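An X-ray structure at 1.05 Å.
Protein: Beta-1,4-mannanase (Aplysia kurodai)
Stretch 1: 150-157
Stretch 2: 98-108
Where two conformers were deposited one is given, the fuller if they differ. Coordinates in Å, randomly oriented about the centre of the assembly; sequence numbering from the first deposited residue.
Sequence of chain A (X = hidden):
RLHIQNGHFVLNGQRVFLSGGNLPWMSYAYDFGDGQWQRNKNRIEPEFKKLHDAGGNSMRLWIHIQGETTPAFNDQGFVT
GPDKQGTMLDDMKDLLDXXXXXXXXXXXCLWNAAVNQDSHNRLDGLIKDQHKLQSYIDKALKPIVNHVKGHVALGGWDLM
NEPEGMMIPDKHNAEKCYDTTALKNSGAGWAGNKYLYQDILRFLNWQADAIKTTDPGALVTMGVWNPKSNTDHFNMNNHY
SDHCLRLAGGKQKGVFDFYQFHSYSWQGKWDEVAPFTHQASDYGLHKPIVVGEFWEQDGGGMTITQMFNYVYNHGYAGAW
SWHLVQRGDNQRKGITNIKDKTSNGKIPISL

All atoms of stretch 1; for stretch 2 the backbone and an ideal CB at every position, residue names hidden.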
# COMPACT_ATOMS: atom_id res chain seq x y z
N GLY A 150 -6.04 -14.26 -9.60
CA GLY A 150 -5.07 -15.33 -9.53
C GLY A 150 -3.73 -15.07 -10.17
O GLY A 150 -2.89 -15.97 -10.16
N HIS A 151 -3.49 -13.88 -10.72
CA HIS A 151 -2.26 -13.64 -11.46
C HIS A 151 -1.04 -13.87 -10.57
O HIS A 151 -0.94 -13.32 -9.48
CB HIS A 151 -2.23 -12.22 -12.02
CG HIS A 151 -1.25 -12.05 -13.13
ND1 HIS A 151 0.11 -12.14 -12.95
CD2 HIS A 151 -1.44 -11.81 -14.45
CE1 HIS A 151 0.72 -11.95 -14.11
NE2 HIS A 151 -0.20 -11.75 -15.04
N VAL A 152 -0.10 -14.68 -11.04
CA VAL A 152 1.05 -15.03 -10.21
C VAL A 152 1.95 -13.84 -9.83
O VAL A 152 2.67 -13.91 -8.84
CB VAL A 152 1.91 -16.15 -10.82
CG1 VAL A 152 1.08 -17.42 -10.95
CG2 VAL A 152 2.49 -15.73 -12.16
N ALA A 153 1.89 -12.76 -10.61
CA ALA A 153 2.73 -11.59 -10.32
C ALA A 153 2.03 -10.54 -9.45
O ALA A 153 2.63 -9.51 -9.13
CB ALA A 153 3.27 -10.95 -11.60
N LEU A 154 0.79 -10.81 -9.06
CA LEU A 154 0.10 -9.92 -8.13
C LEU A 154 0.52 -10.28 -6.70
O LEU A 154 0.23 -11.37 -6.21
CB LEU A 154 -1.41 -10.06 -8.27
CG LEU A 154 -2.24 -9.30 -7.24
CD1 LEU A 154 -2.12 -7.81 -7.45
CD2 LEU A 154 -3.68 -9.75 -7.32
N GLY A 155 1.23 -9.37 -6.05
CA GLY A 155 1.62 -9.57 -4.66
C GLY A 155 0.48 -9.28 -3.70
O GLY A 155 0.22 -10.04 -2.76
N GLY A 156 -0.21 -8.16 -3.93
CA GLY A 156 -1.33 -7.80 -3.09
C GLY A 156 -1.81 -6.41 -3.44
O GLY A 156 -1.11 -5.64 -4.10
N TRP A 157 -3.02 -6.11 -2.99
CA TRP A 157 -3.65 -4.82 -3.25
C TRP A 157 -3.50 -3.92 -2.03
O TRP A 157 -3.88 -4.31 -0.93
CB TRP A 157 -5.15 -5.01 -3.53
CG TRP A 157 -5.45 -5.78 -4.78
CD1 TRP A 157 -5.78 -7.11 -4.87
CD2 TRP A 157 -5.46 -5.28 -6.12
NE1 TRP A 157 -6.00 -7.45 -6.18
CE2 TRP A 157 -5.81 -6.35 -6.97
CE3 TRP A 157 -5.21 -4.02 -6.69
CZ2 TRP A 157 -5.91 -6.21 -8.36
CZ3 TRP A 157 -5.31 -3.88 -8.07
CH2 TRP A 157 -5.66 -4.97 -8.89
N UNK A 98 3.99 -8.03 -17.50
CA UNK A 98 5.30 -7.40 -17.62
C UNK A 98 6.14 -7.69 -16.38
O UNK A 98 7.31 -8.06 -16.48
CB UNK A 98 5.16 -5.89 -17.83
N UNK A 99 5.53 -7.54 -15.21
CA UNK A 99 6.21 -7.81 -13.96
C UNK A 99 6.66 -9.27 -13.88
O UNK A 99 7.76 -9.57 -13.42
CB UNK A 99 5.30 -7.47 -12.78
N UNK A 100 5.81 -10.18 -14.35
CA UNK A 100 6.13 -11.60 -14.32
C UNK A 100 7.42 -11.88 -15.08
O UNK A 100 8.24 -12.69 -14.65
CB UNK A 100 4.98 -12.42 -14.91
N UNK A 101 7.62 -11.18 -16.20
CA UNK A 101 8.82 -11.35 -17.02
C UNK A 101 10.09 -11.09 -16.23
O UNK A 101 11.13 -11.69 -16.50
CB UNK A 101 8.77 -10.42 -18.23
N UNK A 102 9.99 -10.21 -15.25
CA UNK A 102 11.13 -9.79 -14.45
C UNK A 102 11.10 -10.35 -13.03
O UNK A 102 11.86 -9.91 -12.17
CB UNK A 102 11.19 -8.26 -14.40
N UNK A 103 10.24 -11.34 -12.79
CA UNK A 103 10.14 -11.95 -11.47
C UNK A 103 9.92 -10.91 -10.37
O UNK A 103 10.58 -10.93 -9.31
CB UNK A 103 11.40 -12.76 -11.17
N UNK A 104 8.99 -10.00 -10.62
CA UNK A 104 8.62 -8.98 -9.65
C UNK A 104 7.15 -9.12 -9.25
O UNK A 104 6.27 -9.16 -10.10
CB UNK A 104 8.89 -7.58 -10.22
N UNK A 105 6.92 -9.21 -7.95
CA UNK A 105 5.59 -9.14 -7.37
C UNK A 105 5.12 -7.69 -7.29
O UNK A 105 5.86 -6.82 -6.81
CB UNK A 105 5.58 -9.79 -5.98
N UNK A 106 3.91 -7.45 -7.75
CA UNK A 106 3.36 -6.10 -7.85
C UNK A 106 2.36 -5.83 -6.75
O UNK A 106 1.51 -6.68 -6.44
CB UNK A 106 2.70 -5.89 -9.21
N UNK A 107 2.47 -4.64 -6.16
CA UNK A 107 1.54 -4.18 -5.13
C UNK A 107 0.92 -2.87 -5.58
O UNK A 107 1.43 -1.79 -5.29
CB UNK A 107 2.24 -4.01 -3.78
N UNK A 108 -0.19 -2.95 -6.34
CA UNK A 108 -0.85 -1.72 -6.77
C UNK A 108 -1.49 -1.03 -5.58
O UNK A 108 -2.14 -1.68 -4.76
CB UNK A 108 -1.90 -2.01 -7.85

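Position 98 lies in a helix with its CA-to-CB bond directed away from stretch 1 and nothing of that stretch within reach, so almost any helix-tolerant residue would fit; it is Thr98, whose hydroxyl is hydrogen-bonded elsewhere in the structure.

Position 99 points toward stretch 1, and its CB already lies 4.2 Å from Ala153 CB. A small apolar group suits so close an approach, and Ala99 supplies just a methyl to meet the methyl of Ala153.

Position 100 also points toward stretch 1, its ideal CB 4.0 Å from Ala153 CB and near the edge of the His151 ring, with Val152 beyond. A long chain with an aliphatic stem, such as lysine, arginine or methionine, could run past these groups. Lys100 does so fully extended, all four chi angles t: its CD comes to 4.0 Å from Val152 CG2.

Positions 101, 102 and 103 find no partner in stretch 1, so the visible atoms hardly restrict 101 and 102. At 103 both phi and psi are positive (53/47), a left-handed conformation that glycine and asparagine tolerate best. The residues are Lys101, Tyr102 and Asn103.

Position 104 has extended angles and points away; a beta-branched residue suits such a backbone, and Ile104 is found.

Position 105 begins the strand, its CB sideways and 4.2 Å from Gly155 CA. A medium apolar chain could reach the carbonyl of Val152. Leu105 does so, its CD2 3.7 Å from Val152 O.

At 106 the backbone does most of the work. Its N donates to Ala153 O (2.8 Å), and its O accepts from Gly155 N (2.7 Å) and, weakly, from Gly156 N (3.4 Å). With extended angles and a CB 3.6 Å from Ala153 O, a compact beta-branched residue is apt: Val106, chi1 t.

Position 107 has its CB sideways, 3.7 Å from Gly156 O, and the bare CA of Gly155 leaves room beside it for something broad and flat. An aromatic ring fits, and Phe107, chi1 m, lays one face over Gly155 CA, 3.9 Å from the ring centroid, in a CH-pi contact. A CB on Gly155 would lie 2.3 Å from Phe107 CZ, a clash. The backbone adds a CA-H...O contact from Phe107 CA to Gly156 O (3.2 Å).

Position 108 points toward stretch 1, with Trp157 CZ3 3.9 Å from its ideal CB. Phi of -69° admits proline among other compact apolar residues. Pro108 places CB 3.8 Å from Trp157 CZ3 and CD 3.9 Å from Leu154 CD1, so its ring touches both side chains.

Stretch 2 98-108: TAKKYNILVFP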
# COMPACT_ATOMS: atom_id res chain seq x y z
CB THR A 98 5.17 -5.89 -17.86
OG1 THR A 98 4.44 -5.67 -19.08
CG2 THR A 98 6.54 -5.23 -17.98
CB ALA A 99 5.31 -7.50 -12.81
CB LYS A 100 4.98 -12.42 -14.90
CG LYS A 100 5.22 -13.93 -14.91
CD LYS A 100 4.09 -14.69 -15.62
CE LYS A 100 4.40 -16.17 -15.75
NZ LYS A 100 3.30 -16.91 -16.43
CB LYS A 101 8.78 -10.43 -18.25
CG LYS A 101 7.66 -10.74 -19.23
CD LYS A 101 7.90 -10.05 -20.56
CE LYS A 101 8.13 -8.56 -20.39
NZ LYS A 101 8.41 -7.88 -21.69
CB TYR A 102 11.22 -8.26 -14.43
CG TYR A 102 11.40 -7.70 -15.81
CD1 TYR A 102 12.63 -7.75 -16.45
CD2 TYR A 102 10.32 -7.18 -16.51
CE1 TYR A 102 12.79 -7.28 -17.73
CE2 TYR A 102 10.46 -6.70 -17.79
CZ TYR A 102 11.70 -6.74 -18.39
OH TYR A 102 11.86 -6.27 -19.68
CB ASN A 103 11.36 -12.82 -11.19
CG ASN A 103 11.36 -14.09 -12.01
OD1 ASN A 103 10.31 -14.60 -12.36
ND2 ASN A 103 12.55 -14.61 -12.30
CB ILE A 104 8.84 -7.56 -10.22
CG1 ILE A 104 10.30 -7.33 -10.61
CG2 ILE A 104 8.35 -6.50 -9.24
CD1 ILE A 104 11.27 -7.39 -9.46
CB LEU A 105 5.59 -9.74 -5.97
CG LEU A 105 5.86 -11.24 -5.89
CD1 LEU A 105 6.27 -11.62 -4.48
CD2 LEU A 105 4.64 -12.03 -6.32
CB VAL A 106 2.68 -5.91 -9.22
CG1 VAL A 106 2.14 -4.51 -9.37
CG2 VAL A 106 3.65 -6.20 -10.30
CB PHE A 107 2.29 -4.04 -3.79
CG PHE A 107 2.85 -5.35 -3.30
CD1 PHE A 107 2.14 -6.13 -2.41
CD2 PHE A 107 4.06 -5.82 -3.76
CE1 PHE A 107 2.64 -7.35 -1.98
CE2 PHE A 107 4.57 -7.04 -3.33
CZ PHE A 107 3.86 -7.80 -2.44
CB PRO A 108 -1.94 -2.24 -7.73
CG PRO A 108 -1.51 -3.63 -8.10
CD PRO A 108 -0.84 -4.16 -6.87
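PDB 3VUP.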